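Local coordinates for hydrolase (Thermococcus thioreducens, PDB 6IAH), which is a magnesium-binding phosphatase of the haloacid dehalogenase superfamily with broad substrate specificity, probably able to hydrolyse phosphoglycolate, at residues 5-9 / 10-14; 175-178 / 179-183. All coordinates share one frame; numbering follows the deposited sequence.

Interaction 1 of 2, residues 5-9 / 10-14; sequences FDVDG and VLIDV. With MG (magnesium ion), chain B.
Phe5 and Leu11 meet at about a right angle, the leucine laying one branch over a ring face: Leu11 CD2 is 3.8 Å from Phe5 CD1, a CH-pi contact displaced toward the rim. A chi1 of -54° swings Leu11 CG toward Phe5, where CD1 meets Phe5 CB and CD2 the ring. With an alanine here instead of Leu11, the ring face is likely to lose its methyl cover and a gap to open beside Phe5 CB. Nearby, Val7 CG1 and Ile12 CD1 pack 3.7 Å apart, their side chains running the same way and packed against Ala160 of helix 154-164.

The polar core of the turn is Val7 O. Val10 N and Ile12 N, each 3.1 Å from Val7 O, donate to it from opposite faces of the carbonyl plane, and Leu11 N adds a weak bond. Gly9 N returns a bond to Ile12 O at 2.8 Å; together with the Ile12 N bond to Val7 O this bridges the backbones of Asp8 and Ile12. Positive phi at Gly9 (89°) is part of a backbone shape in which a CB would jam against the preceding carbonyl. Tight winding just after strand 2-5, followed by the short strand 12-13, fits the squiggle and flap of haloacid dehalogenase phosphatases, and Asp6, Asp8 and Val10 match their DxDx(T/V) signature.

The loop also binds the metal. Magnesium takes Asp6 OD2 at 1.9 Å and Asp8 O at 2.1 Å, with three waters and Asp199 completing six ligands. The other oxygen of Asp6, OD1, is salt-bridged to Lys179. Asp8 OD1 lies 3.5 Å from Val14 CG1, the side chains crossing at about a right angle; OD1 is salt-bridged to Arg152 and OD2 hydrogen-bonded to Tyr18.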
loop_
_atom_site.group_PDB
_atom_site.type_symbol
_atom_site.label_atom_id
_atom_site.label_comp_id
_atom_site.label_asym_id
_atom_site.label_seq_id
_atom_site.Cartn_x
_atom_site.Cartn_y
_atom_site.Cartn_z
ATOM N N PHE A 5 3.042 -10.353 -9.239
ATOM C CA PHE A 5 2.371 -9.032 -9.242
ATOM C C PHE A 5 2.557 -8.332 -7.879
ATOM O O PHE A 5 2.563 -8.944 -6.788
ATOM C CB PHE A 5 0.848 -9.177 -9.433
ATOM C CG PHE A 5 0.431 -10.061 -10.544
ATOM C CD1 PHE A 5 0.291 -9.546 -11.825
ATOM C CD2 PHE A 5 0.080 -11.414 -10.289
ATOM C CE1 PHE A 5 -0.128 -10.362 -12.857
ATOM C CE2 PHE A 5 -0.340 -12.234 -11.316
ATOM C CZ PHE A 5 -0.467 -11.691 -12.615
ATOM N N ASP A 6 2.683 -7.022 -7.955
ATOM C CA ASP A 6 2.260 -6.120 -6.890
ATOM C C ASP A 6 0.723 -6.129 -6.878
ATOM O O ASP A 6 0.089 -6.472 -7.880
ATOM C CB ASP A 6 2.797 -4.697 -7.187
ATOM C CG ASP A 6 2.445 -3.655 -6.095
ATOM O OD1 ASP A 6 2.465 -3.958 -4.886
ATOM O OD2 ASP A 6 2.142 -2.516 -6.491
ATOM N N VAL A 7 0.125 -5.745 -5.758
ATOM C CA VAL A 7 -1.326 -5.643 -5.669
ATOM C C VAL A 7 -1.738 -4.201 -5.922
ATOM O O VAL A 7 -2.409 -3.936 -6.909
ATOM C CB VAL A 7 -1.831 -6.151 -4.336
ATOM C CG1 VAL A 7 -3.330 -5.993 -4.185
ATOM C CG2 VAL A 7 -1.463 -7.598 -4.162
ATOM N N ASP A 8 -1.332 -3.285 -5.071
ATOM C CA ASP A 8 -1.904 -1.900 -5.107
ATOM C C ASP A 8 -1.335 -1.097 -6.274
ATOM O O ASP A 8 -0.138 -0.912 -6.359
ATOM C CB ASP A 8 -1.607 -1.169 -3.774
ATOM C CG ASP A 8 -2.361 -1.782 -2.545
ATOM O OD1 ASP A 8 -3.179 -2.729 -2.663
ATOM O OD2 ASP A 8 -2.147 -1.272 -1.416
ATOM N N GLY A 9 -2.200 -0.591 -7.146
ATOM C CA GLY A 9 -1.812 0.136 -8.331
ATOM C C GLY A 9 -1.611 -0.789 -9.542
ATOM O O GLY A 9 -1.360 -0.271 -10.636
ATOM N N VAL A 10 -1.656 -2.130 -9.352
ATOM C CA VAL A 10 -1.475 -3.100 -10.431
ATOM C C VAL A 10 -2.739 -3.963 -10.552
ATOM O O VAL A 10 -3.430 -3.904 -11.576
ATOM C CB VAL A 10 -0.228 -3.993 -10.192
ATOM C CG1 VAL A 10 -0.172 -5.135 -11.186
ATOM C CG2 VAL A 10 1.055 -3.164 -10.269
ATOM N N LEU A 11 -3.026 -4.817 -9.559
ATOM C CA LEU A 11 -4.279 -5.608 -9.566
ATOM C C LEU A 11 -5.491 -4.824 -9.079
ATOM O O LEU A 11 -6.602 -5.129 -9.505
ATOM C CB LEU A 11 -4.146 -6.871 -8.733
ATOM C CG LEU A 11 -2.949 -7.750 -9.137
ATOM C CD1 LEU A 11 -2.760 -8.961 -8.207
ATOM C CD2 LEU A 11 -3.028 -8.224 -10.579
ATOM N N ILE A 12 -5.282 -3.918 -8.115
ATOM C CA ILE A 12 -6.362 -3.185 -7.425
ATOM C C ILE A 12 -6.062 -1.695 -7.454
ATOM O O ILE A 12 -4.909 -1.263 -7.154
ATOM C CB ILE A 12 -6.485 -3.638 -5.949
ATOM C CG1 ILE A 12 -7.018 -5.084 -5.914
ATOM C CG2 ILE A 12 -7.460 -2.761 -5.177
ATOM C CD1 ILE A 12 -6.997 -5.729 -4.547
ATOM N N ASP A 13 -7.081 -0.910 -7.812
ATOM C CA ASP A 13 -7.017 0.550 -7.719
ATOM C C ASP A 13 -7.494 0.851 -6.307
ATOM O O ASP A 13 -8.691 0.623 -5.993
ATOM C CB ASP A 13 -7.952 1.184 -8.733
ATOM C CG ASP A 13 -8.026 2.703 -8.645
ATOM O OD1 ASP A 13 -7.508 3.383 -7.744
ATOM O OD2 ASP A 13 -8.674 3.245 -9.555
ATOM N N VAL A 14 -6.586 1.353 -5.475
ATOM C CA VAL A 14 -6.911 1.626 -4.080
ATOM C C VAL A 14 -7.324 3.046 -4.026
ATOM O O VAL A 14 -6.841 3.774 -3.124
ATOM C CB VAL A 14 -5.778 1.329 -3.076
ATOM C CG1 VAL A 14 -5.499 -0.173 -3.114
ATOM C CG2 VAL A 14 -4.489 2.133 -3.331
HETATM MG MG MG B . 1.948 -0.690 -5.941
HETATM O O HOH W 1 1.771 -1.158 -4.005
HETATM O O HOH W 2 1.404 1.193 -5.583
HETATM O O HOH W 3 4.038 -0.457 -5.768
#

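Interaction 2 of 2, residues 175-178 / 179-183; sequences EAYL and KPDPR
Leu178 O receives the amide of Asp181 at 3.0 Å from Asp181 N, the donor lying in the carbonyl plane on a lone pair. This bond spans a reverse turn with a cis peptide between Lys179 and Pro180, the hallmark of a type VI turn, and it brings Asp181 CB close against the same carbonyl oxygen. A water bridges the two arms beside it, accepting from Leu178 N and donating to Asp181 OD2 at 2.7 Å.

Tyr177 closes the outer end. Its CE1 touches Arg183 CB at 3.8 Å, and Arg183 O sits above the centre of the ring. Asp181 OD2 comes to the ring edge, near its plane and 3.9 Å from Tyr177 CD1, with the carboxylate turned 80° from the ring.

Behind these contacts, Asp181 OD1 is gripped from opposite faces of the carboxylate plane. On one side Arg183 N donates at 3.0 Å to Asp181 OD1, a capping bond ahead of helix 183-189; on the other, Arg183 NH1 forms a salt bridge of 2.8 Å with Asp181 OD1, which lies in the guanidinium plane. With CG anti to the backbone N (chi1 179°), the carboxylate is carried over toward the helix start and Tyr177. Farther out, Pro180 O accepts from Asn209 of helix 201-213, while Tyr177 also packs on Ala184 and Glu187.

The Lys179 side chain starts away from 175-178 and bends at chi3 (-76°); its NZ is salt-bridged to Asp203 and hydrogen-bonded to Tyr196, besides its bond to Asp6. A lysine followed by proline at this place is consistent with motif III of haloacid dehalogenase enzymes. The cis turn probably helps to set where the lysine chain starts, and its ammonium group probably offsets part of the negative charge gathered around the magnesium.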
loop_
_atom_site.group_PDB
_atom_site.type_symbol
_atom_site.label_atom_id
_atom_site.label_comp_id
_atom_site.label_asym_id
_atom_site.label_seq_id
_atom_site.Cartn_x
_atom_site.Cartn_y
_atom_site.Cartn_z
ATOM N N GLU A 175 4.285 -9.744 6.720
ATOM C CA GLU A 175 4.695 -10.623 7.836
ATOM C C GLU A 175 6.048 -11.272 7.579
ATOM O O GLU A 175 6.678 -11.748 8.516
ATOM C CB GLU A 175 3.712 -11.807 8.044
ATOM C CG GLU A 175 2.329 -11.446 8.601
ATOM C CD GLU A 175 1.407 -10.847 7.556
ATOM O OE1 GLU A 175 1.781 -10.918 6.365
ATOM O OE2 GLU A 175 0.358 -10.264 7.922
ATOM N N ALA A 176 6.435 -11.400 6.320
ATOM C CA ALA A 176 7.574 -12.204 5.956
ATOM C C ALA A 176 8.772 -11.318 5.506
ATOM O O ALA A 176 9.880 -11.394 6.126
ATOM C CB ALA A 176 7.143 -13.192 4.898
ATOM N N TYR A 177 8.518 -10.435 4.508
ATOM C CA TYR A 177 9.533 -9.619 3.812
ATOM C C TYR A 177 8.888 -8.340 3.326
ATOM O O TYR A 177 7.674 -8.252 3.267
ATOM C CB TYR A 177 10.127 -10.339 2.608
ATOM C CG TYR A 177 10.812 -11.638 2.983
ATOM C CD1 TYR A 177 12.110 -11.634 3.477
ATOM C CD2 TYR A 177 10.150 -12.838 2.913
ATOM C CE1 TYR A 177 12.733 -12.800 3.843
ATOM C CE2 TYR A 177 10.773 -14.019 3.333
ATOM C CZ TYR A 177 12.077 -13.973 3.765
ATOM O OH TYR A 177 12.747 -15.124 4.169
ATOM N N LEU A 178 9.694 -7.330 3.065
ATOM C CA LEU A 178 9.178 -6.069 2.551
ATOM C C LEU A 178 10.028 -5.616 1.369
ATOM O O LEU A 178 11.266 -5.521 1.453
ATOM C CB LEU A 178 9.127 -4.970 3.631
ATOM C CG LEU A 178 8.060 -3.866 3.415
ATOM C CD1 LEU A 178 6.636 -4.411 3.660
ATOM C CD2 LEU A 178 8.288 -2.621 4.288
ATOM N N LYS A 179 9.368 -5.292 0.265
ATOM C CA LYS A 179 10.083 -4.679 -0.848
ATOM C C LYS A 179 10.806 -3.436 -0.280
ATOM O O LYS A 179 10.241 -2.780 0.580
ATOM C CB LYS A 179 9.107 -4.216 -1.957
ATOM C CG LYS A 179 8.455 -5.419 -2.638
ATOM C CD LYS A 179 7.546 -5.024 -3.758
ATOM C CE LYS A 179 6.244 -4.490 -3.217
ATOM N NZ LYS A 179 5.263 -4.091 -4.249
ATOM N N PRO A 180 12.007 -3.077 -0.780
ATOM C CA PRO A 180 12.583 -3.668 -1.968
ATOM C C PRO A 180 13.616 -4.724 -1.662
ATOM O O PRO A 180 14.532 -4.911 -2.447
ATOM C CB PRO A 180 13.188 -2.473 -2.667
ATOM C CG PRO A 180 13.638 -1.555 -1.562
ATOM C CD PRO A 180 12.605 -1.734 -0.491
ATOM N N ASP A 181 13.437 -5.403 -0.550
ATOM C CA ASP A 181 14.307 -6.532 -0.171
ATOM C C ASP A 181 14.140 -7.678 -1.178
ATOM O O ASP A 181 13.090 -8.290 -1.258
ATOM C CB ASP A 181 13.968 -6.983 1.251
ATOM C CG ASP A 181 14.794 -8.174 1.744
ATOM O OD1 ASP A 181 15.605 -8.681 0.967
ATOM O OD2 ASP A 181 14.599 -8.626 2.915
ATOM N N PRO A 182 15.219 -8.033 -1.894
ATOM C CA PRO A 182 15.093 -9.026 -2.915
ATOM C C PRO A 182 14.792 -10.437 -2.401
ATOM O O PRO A 182 14.367 -11.274 -3.186
ATOM C CB PRO A 182 16.459 -8.975 -3.621
ATOM C CG PRO A 182 17.409 -8.532 -2.565
ATOM C CD PRO A 182 16.613 -7.554 -1.768
ATOM N N ARG A 183 14.970 -10.689 -1.125
ATOM C CA ARG A 183 14.633 -12.004 -0.525
ATOM C C ARG A 183 13.125 -12.308 -0.639
ATOM O O ARG A 183 12.740 -13.449 -0.635
ATOM C CB ARG A 183 15.016 -12.031 0.956
ATOM C CG ARG A 183 16.510 -11.875 1.219
ATOM C CD ARG A 183 16.816 -11.506 2.678
ATOM N NE ARG A 183 18.242 -11.237 2.856
ATOM C CZ ARG A 183 18.891 -10.134 2.473
ATOM N NH1 ARG A 183 18.244 -9.118 1.883
ATOM N NH2 ARG A 183 20.218 -10.032 2.690
HETATM O O HOH W 4 12.418 -7.764 4.312
#

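Interaction 1 is largely buried, whereas interaction 2 lies at the surface, their centres about 17 Å apart. Both belong to loops that follow parallel strands of the same sheet, the central strand 2-5 and the outermost strand 171-172. In 5-14 apolar packing and backbone bonds lie behind carboxylates that bind the metal or flank it; in 175-183 a water, a salt bridge and a helix cap take over, and little apolar packing is involved. The two meet where Lys179 NZ lies 2.9 Å from Asp6 OD1, a salt bridge. Through it the surface turn delivers a positive charge to the second shell of the magnesium site, beside Asp203.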